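PDB 5EWY: putative ADP-Ribosyltransferase Scabin from Streptomyces scabiei 87.22, which probably transfers ADP-ribose from NAD+ to DNA, as a toxin-type ADP-ribosyltransferase. Local coordinates for residues Tyr120-Tyr125 with Gly132-Ile137; Asp79-Gly82 with Glu88-Phe91; Glu60-Asp65 with Ser113-Thr118. All coordinates share one frame; numbering follows the deposited sequence.

Contact 1 of 3, residues Tyr120-Tyr125 with Gly132-Ile137. With 5TQ (4-(8-fluoranyl-6-oxidanylidene-1,3,4,5-tetrahydrobenzo[c][1,6]naphthyridin-2-yl)butanoic acid), chain B.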
loop_
_atom_site.group_PDB
_atom_site.type_symbol
_atom_site.label_atom_id
_atom_site.label_comp_id
_atom_site.label_asym_id
_atom_site.label_seq_id
_atom_site.Cartn_x
_atom_site.Cartn_y
_atom_site.Cartn_z
ATOM N N TYR A 120 1.308 7.554 -0.508
ATOM C CA TYR A 120 2.454 8.324 -0.071
ATOM C C TYR A 120 2.123 9.262 1.083
ATOM O O TYR A 120 3.042 9.792 1.720
ATOM C CB TYR A 120 2.951 9.192 -1.232
ATOM C CG TYR A 120 3.596 8.488 -2.402
ATOM C CD1 TYR A 120 4.867 7.952 -2.298
ATOM C CD2 TYR A 120 2.984 8.474 -3.655
ATOM C CE1 TYR A 120 5.493 7.362 -3.379
ATOM C CE2 TYR A 120 3.606 7.867 -4.743
ATOM C CZ TYR A 120 4.871 7.340 -4.593
ATOM O OH TYR A 120 5.517 6.745 -5.655
ATOM N N ASP A 121 0.843 9.490 1.369
ATOM C CA ASP A 121 0.388 10.525 2.303
ATOM C C ASP A 121 0.086 9.919 3.670
ATOM O O ASP A 121 -0.932 9.216 3.847
ATOM C CB ASP A 121 -0.863 11.175 1.710
ATOM C CG ASP A 121 -1.408 12.300 2.545
ATOM O OD1 ASP A 121 -0.836 12.637 3.593
ATOM O OD2 ASP A 121 -2.463 12.859 2.118
ATOM N N HIS A 122 0.947 10.221 4.644
ATOM C CA HIS A 122 0.748 9.789 6.018
ATOM C C HIS A 122 -0.648 10.103 6.536
ATOM O O HIS A 122 -1.184 9.344 7.363
ATOM C CB HIS A 122 1.805 10.450 6.897
ATOM C CG HIS A 122 1.589 10.205 8.357
ATOM N ND1 HIS A 122 0.777 11.001 9.134
ATOM C CD2 HIS A 122 2.013 9.202 9.165
ATOM C CE1 HIS A 122 0.725 10.516 10.357
ATOM N NE2 HIS A 122 1.466 9.424 10.409
ATOM N N ASP A 123 -1.205 11.230 6.123
ATOM C CA ASP A 123 -2.456 11.759 6.674
ATOM C C ASP A 123 -3.718 11.321 5.930
ATOM O O ASP A 123 -4.806 11.786 6.279
ATOM C CB ASP A 123 -2.411 13.286 6.710
ATOM C CG ASP A 123 -1.340 13.806 7.610
ATOM O OD1 ASP A 123 -0.992 13.147 8.602
ATOM O OD2 ASP A 123 -0.834 14.883 7.283
ATOM N N LEU A 124 -3.607 10.469 4.916
ATOM C CA LEU A 124 -4.802 10.133 4.160
ATOM C C LEU A 124 -5.807 9.410 5.038
ATOM O O LEU A 124 -7.013 9.425 4.750
ATOM C CB LEU A 124 -4.432 9.295 2.930
ATOM C CG LEU A 124 -5.598 9.154 1.914
ATOM C CD1 LEU A 124 -5.821 10.464 1.236
ATOM C CD2 LEU A 124 -5.228 8.122 0.901
ATOM N N TYR A 125 -5.357 8.777 6.107
ATOM C CA TYR A 125 -6.262 8.103 7.033
ATOM C C TYR A 125 -7.359 9.032 7.529
ATOM O O TYR A 125 -8.458 8.567 7.862
ATOM C CB TYR A 125 -5.477 7.517 8.230
ATOM C CG TYR A 125 -5.022 8.538 9.246
ATOM C CD1 TYR A 125 -5.810 8.892 10.326
ATOM C CD2 TYR A 125 -3.769 9.128 9.141
ATOM C CE1 TYR A 125 -5.386 9.834 11.233
ATOM C CE2 TYR A 125 -3.341 10.069 10.047
ATOM C CZ TYR A 125 -4.139 10.401 11.107
ATOM O OH TYR A 125 -3.795 11.358 12.027
ATOM N N GLY A 132 -10.077 2.174 11.262
ATOM C CA GLY A 132 -9.529 2.213 12.564
ATOM C C GLY A 132 -8.043 2.232 12.717
ATOM O O GLY A 132 -7.628 2.469 13.795
ATOM N N TYR A 133 -7.291 1.969 11.651
ATOM C CA TYR A 133 -5.871 1.944 11.757
ATOM C C TYR A 133 -5.150 2.593 10.590
ATOM O O TYR A 133 -5.595 2.558 9.508
ATOM C CB TYR A 133 -5.448 0.471 11.787
ATOM C CG TYR A 133 -6.034 -0.341 12.924
ATOM C CD1 TYR A 133 -5.454 -0.358 14.137
ATOM C CD2 TYR A 133 -7.174 -1.064 12.754
ATOM C CE1 TYR A 133 -6.000 -1.068 15.171
ATOM C CE2 TYR A 133 -7.713 -1.755 13.785
ATOM C CZ TYR A 133 -7.110 -1.761 14.977
ATOM O OH TYR A 133 -7.628 -2.461 16.009
ATOM N N ASN A 134 -4.002 3.164 10.900
ATOM C CA ASN A 134 -3.077 3.682 9.894
ATOM C C ASN A 134 -1.836 2.785 9.932
ATOM O O ASN A 134 -1.052 2.844 10.879
ATOM C CB ASN A 134 -2.738 5.144 10.204
ATOM C CG ASN A 134 -2.118 5.863 9.032
ATOM O OD1 ASN A 134 -2.450 5.600 7.857
ATOM N ND2 ASN A 134 -1.194 6.791 9.330
ATOM N N TYR A 135 -1.655 1.959 8.910
ATOM C CA TYR A 135 -0.491 1.081 8.782
ATOM C C TYR A 135 0.654 1.780 8.067
ATOM O O TYR A 135 0.446 2.595 7.162
ATOM C CB TYR A 135 -0.867 -0.188 8.023
ATOM C CG TYR A 135 -1.737 -1.130 8.831
ATOM C CD1 TYR A 135 -3.119 -1.041 8.804
ATOM C CD2 TYR A 135 -1.174 -2.123 9.598
ATOM C CE1 TYR A 135 -3.911 -1.904 9.550
ATOM C CE2 TYR A 135 -1.926 -2.978 10.345
ATOM C CZ TYR A 135 -3.309 -2.882 10.316
ATOM O OH TYR A 135 -4.014 -3.764 11.088
ATOM N N TYR A 136 1.866 1.470 8.537
ATOM C CA TYR A 136 3.125 2.016 8.051
ATOM C C TYR A 136 3.852 0.892 7.325
ATOM O O TYR A 136 3.988 -0.208 7.865
ATOM C CB TYR A 136 3.976 2.494 9.242
ATOM C CG TYR A 136 3.454 3.708 9.966
ATOM C CD1 TYR A 136 2.150 3.751 10.473
ATOM C CD2 TYR A 136 4.220 4.827 10.117
ATOM C CE1 TYR A 136 1.686 4.850 11.128
ATOM C CE2 TYR A 136 3.735 5.956 10.745
ATOM C CZ TYR A 136 2.444 5.965 11.236
ATOM O OH TYR A 136 2.011 7.080 11.882
ATOM N N ILE A 137 4.242 1.147 6.072
ATOM C CA ILE A 137 4.702 0.120 5.139
ATOM C C ILE A 137 6.065 0.525 4.592
ATOM O O ILE A 137 6.266 1.691 4.219
ATOM C CB ILE A 137 3.683 -0.042 3.997
ATOM C CG1 ILE A 137 2.403 -0.624 4.586
ATOM C CG2 ILE A 137 4.209 -0.917 2.854
ATOM C CD1 ILE A 137 1.187 -0.445 3.702
HETATM N N12 5TQ B . -10.093 0.960 0.416
HETATM C C13 5TQ B . -9.936 0.664 1.706
HETATM C C15 5TQ B . -11.291 0.458 -0.329
HETATM C C17 5TQ B . -11.191 -2.070 -0.591
HETATM C C01 5TQ B . -5.128 4.552 -0.042
HETATM C C02 5TQ B . -5.277 4.940 -1.367
HETATM C C03 5TQ B . -6.351 4.493 -2.127
HETATM C C04 5TQ B . -7.278 3.627 -1.562
HETATM C C05 5TQ B . -7.164 3.233 -0.214
HETATM C C06 5TQ B . -6.066 3.694 0.534
HETATM C C07 5TQ B . -5.940 3.308 1.934
HETATM C C08 5TQ B . -8.115 2.339 0.403
HETATM C C09 5TQ B . -7.904 2.003 1.770
HETATM N N10 5TQ B . -6.841 2.465 2.473
HETATM C C11 5TQ B . -9.249 1.802 -0.223
HETATM C C14 5TQ B . -8.857 1.107 2.400
HETATM C C16 5TQ B . -11.847 -0.893 0.101
HETATM C C18 5TQ B . -9.932 -2.503 0.133
HETATM O O19 5TQ B . -4.973 3.719 2.627
HETATM F F20 5TQ B . -4.381 5.768 -1.906
HETATM O O21 5TQ B . -9.733 -3.730 0.336
HETATM O O22 5TQ B . -9.119 -1.645 0.519
HETATM O O HOH W 1 -2.785 7.235 5.658
#
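Tyr125 and Asn134 bring the two backbones closest, with their CA atoms 6.2 Å apart. No backbone-to-backbone bond spans the gap: 120-125 is a loop with a type I turn from Asp121 to Leu124 that runs into a 3-10 segment at Leu124-Tyr125, while 133-137 is a strand whose backbone partners lie in its neighbouring strands. The loop is joined to the strand through side chains. Asn134 ND2 donates to His122 O at 3.2 Å; the donor lies in the carbonyl plane, yet the N-H...O angle of 136° shows a bent bond, and the stronger partner of this amide is Glu185. Water 1 lies 2.8 Å from Asn134 OD1 and close to His122 O, and accepts a weak bond from Tyr125 N. With CG placed between the backbone N and the carbonyl carbon (chi1 75°), the Tyr125 ring brings CD2 to 3.5 Å from Asn134 ND2, its plane inclined 39° to the amide. The His122 imidazole is gripped at both nitrogens. NE2 gives its N-H, within the ring plane, to Tyr136 OH at 2.8 Å, and ND1 gives its own to Asp123 OD1 at 2.8 Å, which fixes the ring's rotation. Tyr136 OH also bonds to Glu185, and the nearby carboxylates would probably favour a positively charged imidazole. Asp121 OD1 accepts from Asp123 N at 2.9 Å, an Asx turn at the start of the loop. In the inhibitor pocket of this ADP-ribosyltransferase fold, the loop between strands 115-119 and 133-137 supplies Leu124, whose methyl CD2 packs on the inhibitor's fluorinated ring, 3.7 Å from its atom C01.

Contact 2 of 3, residues Asp79-Gly82 with Glu88-Phe91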
loop_
_atom_site.group_PDB
_atom_site.type_symbol
_atom_site.label_atom_id
_atom_site.label_comp_id
_atom_site.label_asym_id
_atom_site.label_seq_id
_atom_site.Cartn_x
_atom_site.Cartn_y
_atom_site.Cartn_z
ATOM N N ASP A 79 -6.758 0.938 7.125
ATOM C CA ASP A 79 -7.489 -0.319 7.012
ATOM C C ASP A 79 -8.241 -0.547 8.314
ATOM O O ASP A 79 -7.706 -0.326 9.402
ATOM C CB ASP A 79 -6.501 -1.459 6.709
ATOM C CG ASP A 79 -7.139 -2.646 6.032
ATOM O OD1 ASP A 79 -8.279 -3.023 6.412
ATOM O OD2 ASP A 79 -6.500 -3.218 5.112
ATOM N N SER A 80 -9.487 -1.000 8.197
ATOM C CA SER A 80 -10.252 -1.370 9.384
ATOM C C SER A 80 -9.811 -2.712 9.957
ATOM O O SER A 80 -10.135 -3.017 11.111
ATOM C CB SER A 80 -11.741 -1.437 9.049
ATOM O OG SER A 80 -11.956 -2.296 7.950
ATOM N N ARG A 81 -9.093 -3.512 9.180
ATOM C CA ARG A 81 -8.659 -4.813 9.657
ATOM C C ARG A 81 -7.540 -4.660 10.660
ATOM O O ARG A 81 -6.683 -3.798 10.508
ATOM C CB ARG A 81 -8.218 -5.663 8.483
ATOM C CG ARG A 81 -9.443 -6.030 7.630
ATOM C CD ARG A 81 -9.009 -6.731 6.390
ATOM N NE ARG A 81 -8.694 -8.117 6.695
ATOM C CZ ARG A 81 -7.678 -8.790 6.173
ATOM N NH1 ARG A 81 -6.854 -8.206 5.307
ATOM N NH2 ARG A 81 -7.483 -10.054 6.523
ATOM N N GLY A 82 -7.551 -5.501 11.677
ATOM C CA GLY A 82 -6.709 -5.299 12.831
ATOM C C GLY A 82 -5.333 -5.905 12.675
ATOM O O GLY A 82 -5.097 -6.803 11.857
ATOM N N GLU A 88 0.060 -11.151 10.788
ATOM C CA GLU A 88 0.215 -12.556 10.459
ATOM C C GLU A 88 0.198 -12.804 8.951
ATOM O O GLU A 88 1.003 -13.595 8.445
ATOM C CB GLU A 88 -0.883 -13.349 11.164
ATOM C CG GLU A 88 -0.744 -14.847 11.032
ATOM C CD GLU A 88 -1.187 -15.577 12.283
ATOM O OE1 GLU A 88 -0.625 -15.290 13.364
ATOM O OE2 GLU A 88 -2.102 -16.425 12.187
ATOM N N GLN A 89 -0.712 -12.159 8.219
ATOM C CA GLN A 89 -0.952 -12.478 6.812
ATOM C C GLN A 89 -0.316 -11.509 5.839
ATOM O O GLN A 89 -0.265 -11.816 4.643
ATOM C CB GLN A 89 -2.444 -12.367 6.482
ATOM C CG GLN A 89 -3.340 -13.288 7.158
ATOM C CD GLN A 89 -4.779 -13.047 6.742
ATOM O OE1 GLN A 89 -5.102 -12.134 5.966
ATOM N NE2 GLN A 89 -5.644 -13.857 7.255
ATOM N N GLY A 90 0.101 -10.344 6.300
ATOM C CA GLY A 90 0.371 -9.249 5.377
ATOM C C GLY A 90 -0.947 -8.688 4.865
ATOM O O GLY A 90 -2.011 -8.941 5.429
ATOM N N PHE A 91 -0.857 -7.908 3.791
ATOM C CA PHE A 91 -2.038 -7.418 3.076
ATOM C C PHE A 91 -2.252 -8.279 1.842
ATOM O O PHE A 91 -1.487 -8.205 0.878
ATOM C CB PHE A 91 -1.872 -5.961 2.673
ATOM C CG PHE A 91 -1.928 -5.008 3.825
ATOM C CD1 PHE A 91 -3.121 -4.754 4.471
ATOM C CD2 PHE A 91 -0.779 -4.344 4.234
ATOM C CE1 PHE A 91 -3.175 -3.876 5.527
ATOM C CE2 PHE A 91 -0.831 -3.471 5.294
ATOM C CZ PHE A 91 -2.013 -3.238 5.939
HETATM O O HOH W 2 -4.495 -9.558 4.472
#
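A polar surface bond from Arg81 to Gln89 and a more buried contact of Asp79 with Phe91 join the loop that enters helix 83-89 to the end at which the chain leaves it. The backbones stay well apart: the nearest CA atoms, those of Arg81 and Phe91, are separated by 9.7 Å, so side chains and one water do the bridging. Arg81 NH2 donates to Gln89 OE1 at 3.2 Å along a fairly straight path (N-H...O 159°). The oxygen lies in the guanidinium plane, but seen from the amide the donor stands above the carbonyl plane by 39°, so it is not on a lone pair. The arginine chain bends at chi3 and so brings the guanidinium edge to Gln89 OE1. Water 2 adds a second route: it accepts from Arg81 NH1 at 2.8 Å and donates to Gln89 OE1 and, at 2.7 Å, to Gly90 O. Deeper in, Asp79 OD2 touches Phe91 CE1 at 3.4 Å, with carboxylate and ring planes only 16° apart. The two carboxylate oxygens have separate tasks. OD1 accepts from Arg81 N at 2.9 Å, whereas OD2 forms a salt bridge with Arg77, a pocket residue that bonds the inhibitor; Asp79 is therefore a second-shell residue that probably helps to position that arginine. Phe91 also packs edge-to-face with Tyr135. At the two helix ends, Gly82 takes the N-cap position and Gly90, with positive phi, breaks the helical path. The turn at 79-81 is an Asx turn, leading from strand 75-79 into the helix.

Contact 3 of 3, residues Glu60-Asp65 with Ser113-Thr118. With 5TQ (4-(8-fluoranyl-6-oxidanylidene-1,3,4,5-tetrahydrobenzo[c][1,6]naphthyridin-2-yl)butanoic acid), chain B.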
loop_
_atom_site.group_PDB
_atom_site.type_symbol
_atom_site.label_atom_id
_atom_site.label_comp_id
_atom_site.label_asym_id
_atom_site.label_seq_id
_atom_site.Cartn_x
_atom_site.Cartn_y
_atom_site.Cartn_z
ATOM N N GLU A 60 1.570 -9.118 -16.353
ATOM C CA GLU A 60 1.310 -8.790 -17.745
ATOM C C GLU A 60 -0.126 -8.340 -17.977
ATOM O O GLU A 60 -0.415 -7.765 -19.032
ATOM C CB GLU A 60 1.666 -9.980 -18.642
ATOM C CG GLU A 60 3.168 -10.241 -18.715
ATOM C CD GLU A 60 3.528 -11.471 -19.533
ATOM O OE1 GLU A 60 2.624 -12.070 -20.155
ATOM O OE2 GLU A 60 4.720 -11.843 -19.551
ATOM N N ARG A 61 -1.021 -8.577 -17.023
ATOM C CA ARG A 61 -2.412 -8.172 -17.153
ATOM C C ARG A 61 -2.683 -6.780 -16.608
ATOM O O ARG A 61 -3.805 -6.286 -16.747
ATOM C CB ARG A 61 -3.318 -9.174 -16.440
ATOM C CG ARG A 61 -3.419 -10.503 -17.175
ATOM C CD ARG A 61 -4.197 -11.528 -16.375
ATOM N NE ARG A 61 -5.569 -11.102 -16.111
ATOM C CZ ARG A 61 -6.362 -11.668 -15.205
ATOM N NH1 ARG A 61 -5.918 -12.680 -14.467
ATOM N NH2 ARG A 61 -7.594 -11.214 -15.023
ATOM N N ILE A 62 -1.692 -6.133 -16.001
ATOM C CA ILE A 62 -1.893 -4.781 -15.498
ATOM C C ILE A 62 -2.117 -3.845 -16.674
ATOM O O ILE A 62 -1.373 -3.878 -17.664
ATOM C CB ILE A 62 -0.687 -4.327 -14.663
ATOM C CG1 ILE A 62 -0.513 -5.212 -13.431
ATOM C CG2 ILE A 62 -0.847 -2.876 -14.255
ATOM C CD1 ILE A 62 0.831 -5.033 -12.756
ATOM N N THR A 63 -3.151 -3.018 -16.574
ATOM C CA THR A 63 -3.393 -1.974 -17.556
ATOM C C THR A 63 -3.685 -0.672 -16.831
ATOM O O THR A 63 -4.201 -0.689 -15.718
ATOM C CB THR A 63 -4.572 -2.317 -18.519
ATOM O OG1 THR A 63 -5.781 -2.555 -17.780
ATOM C CG2 THR A 63 -4.250 -3.543 -19.338
ATOM N N PRO A 64 -3.306 0.465 -17.423
ATOM C CA PRO A 64 -2.401 0.574 -18.563
ATOM C C PRO A 64 -0.987 0.191 -18.141
ATOM O O PRO A 64 -0.798 -0.232 -16.999
ATOM C CB PRO A 64 -2.482 2.057 -18.935
ATOM C CG PRO A 64 -2.858 2.738 -17.696
ATOM C CD PRO A 64 -3.720 1.787 -16.917
ATOM N N ASP A 65 -0.015 0.332 -19.038
ATOM C CA ASP A 65 1.351 -0.051 -18.717
ATOM C C ASP A 65 1.781 0.615 -17.406
ATOM O O ASP A 65 1.714 1.848 -17.295
ATOM C CB ASP A 65 2.289 0.360 -19.846
ATOM C CG ASP A 65 2.109 -0.493 -21.093
ATOM O OD1 ASP A 65 1.684 -1.662 -20.966
ATOM O OD2 ASP A 65 2.396 0.007 -22.201
ATOM N N SER A 113 -9.979 -6.601 -6.743
ATOM C CA SER A 113 -8.835 -6.398 -7.620
ATOM C C SER A 113 -7.637 -7.196 -7.129
ATOM O O SER A 113 -7.653 -7.730 -6.010
ATOM C CB SER A 113 -8.502 -4.913 -7.660
ATOM O OG SER A 113 -7.582 -4.580 -6.631
ATOM N N PRO A 114 -6.591 -7.311 -7.953
ATOM C CA PRO A 114 -5.334 -7.928 -7.511
ATOM C C PRO A 114 -4.453 -6.993 -6.711
ATOM O O PRO A 114 -3.329 -7.381 -6.362
ATOM C CB PRO A 114 -4.656 -8.269 -8.846
ATOM C CG PRO A 114 -5.104 -7.179 -9.739
ATOM C CD PRO A 114 -6.541 -6.948 -9.381
ATOM N N TYR A 115 -4.902 -5.773 -6.465
ATOM C CA TYR A 115 -4.071 -4.725 -5.886
ATOM C C TYR A 115 -4.404 -4.496 -4.418
ATOM O O TYR A 115 -5.557 -4.614 -3.991
ATOM C CB TYR A 115 -4.297 -3.399 -6.631
ATOM C CG TYR A 115 -4.060 -3.499 -8.105
ATOM C CD1 TYR A 115 -2.772 -3.672 -8.602
ATOM C CD2 TYR A 115 -5.108 -3.432 -9.014
ATOM C CE1 TYR A 115 -2.541 -3.792 -9.960
ATOM C CE2 TYR A 115 -4.883 -3.527 -10.363
ATOM C CZ TYR A 115 -3.599 -3.711 -10.833
ATOM O OH TYR A 115 -3.379 -3.819 -12.178
ATOM N N VAL A 116 -3.382 -4.141 -3.644
ATOM C CA VAL A 116 -3.578 -3.539 -2.333
ATOM C C VAL A 116 -3.176 -2.077 -2.438
ATOM O O VAL A 116 -2.030 -1.773 -2.797
ATOM C CB VAL A 116 -2.784 -4.258 -1.235
ATOM C CG1 VAL A 116 -2.874 -3.496 0.077
ATOM C CG2 VAL A 116 -3.312 -5.681 -1.046
ATOM N N SER A 117 -4.095 -1.186 -2.089
ATOM C CA SER A 117 -3.853 0.245 -2.184
ATOM C C SER A 117 -3.095 0.741 -0.971
ATOM O O SER A 117 -3.394 0.381 0.166
ATOM C CB SER A 117 -5.162 1.010 -2.238
ATOM O OG SER A 117 -5.855 0.700 -3.441
ATOM N N THR A 118 -2.126 1.610 -1.232
ATOM C CA THR A 118 -1.374 2.334 -0.212
ATOM C C THR A 118 -1.252 3.762 -0.707
ATOM O O THR A 118 -1.605 4.083 -1.842
ATOM C CB THR A 118 0.027 1.737 0.015
ATOM O OG1 THR A 118 0.869 2.015 -1.111
ATOM C CG2 THR A 118 -0.053 0.203 0.266
HETATM N N12 5TQ B . -10.093 0.960 0.416
HETATM C C13 5TQ B . -9.936 0.664 1.706
HETATM C C15 5TQ B . -11.291 0.458 -0.329
HETATM C C17 5TQ B . -11.191 -2.070 -0.591
HETATM C C01 5TQ B . -5.128 4.552 -0.042
HETATM C C02 5TQ B . -5.277 4.940 -1.367
HETATM C C03 5TQ B . -6.351 4.493 -2.127
HETATM C C04 5TQ B . -7.278 3.627 -1.562
HETATM C C05 5TQ B . -7.164 3.233 -0.214
HETATM C C06 5TQ B . -6.066 3.694 0.534
HETATM C C07 5TQ B . -5.940 3.308 1.934
HETATM C C08 5TQ B . -8.115 2.339 0.403
HETATM C C09 5TQ B . -7.904 2.003 1.770
HETATM N N10 5TQ B . -6.841 2.465 2.473
HETATM C C11 5TQ B . -9.249 1.802 -0.223
HETATM C C14 5TQ B . -8.857 1.107 2.400
HETATM C C16 5TQ B . -11.847 -0.893 0.101
HETATM C C18 5TQ B . -9.932 -2.503 0.133
HETATM O O19 5TQ B . -4.973 3.719 2.627
HETATM F F20 5TQ B . -4.381 5.768 -1.906
HETATM O O21 5TQ B . -9.733 -3.730 0.336
HETATM O O22 5TQ B . -9.119 -1.645 0.519
#
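Ile62 and Tyr115 meet across backbones that run far apart, the closest CA atoms being those of Ile62 and Pro114 at 9.2 Å. Only the far end of the tyrosine spans this distance. Its OH sits at the fork of the isoleucine, 3.4 Å from Ile62 CG1 and 3.4 Å from Ile62 CG2, and CG1 lies at the ring edge, near the ring plane. Tyr115 CG lies anti to the carbonyl carbon (chi1 -56°), and the ring reaches from strand 115-119 toward the loop. Although Ile62 carbons press against the hydroxyl, it is hydrogen-bonded to the carbonyl oxygen of Tyr101. The base of the tyrosine is braced as well: Ser113 OG accepts from Tyr115 N at 2.9 Å in an ST turn, and Pro114 CG covers part of one ring face, 3.7 Å above the plane. Beyond this patch Ile62 also packs on Ile103 of helix 103-108 and on Pro164 of strand 160-164. Farther along strand 115-119, Ser117 CB lies 3.4 Å from inhibitor atom C04, and its OG is hydrogen-bonded to Glu160 and Tyr106. Thr118 O comes to 3.2 Å from the fluorine F20. The Ser117-Thr118-Thr119 sequence and the hydrogen bond of Ser117 OG to Glu160 are consistent with the Arg-Ser-Glu class of ADP-ribosyltransferases, in which such a strand lines the nicotinamide pocket.

Contact 3 is the most buried, a small van der Waals contact of Ile62 with the Tyr115 ring end, with no hydrogen bond between the segments, whereas contacts 1 and 2 are partly buried and rely mainly on hydrogen bonds and waters. Contacts 1 and 2 share the four-stranded sheet: Tyr133 O and Asp79 N are 3.1 Å apart, and Tyr135 OH is 2.7 Å from Arg81 O. Contact 3 sets a loop against the edge strand 115-119 of the three-stranded sheet and lies across the chain's centre from contact 1, yet Ile137 CD1 packs on Thr118 CG2 at 3.7 Å. Both 120-125 and 113-118 touch the inhibitor; contact 2 reaches it indirectly, through Arg77.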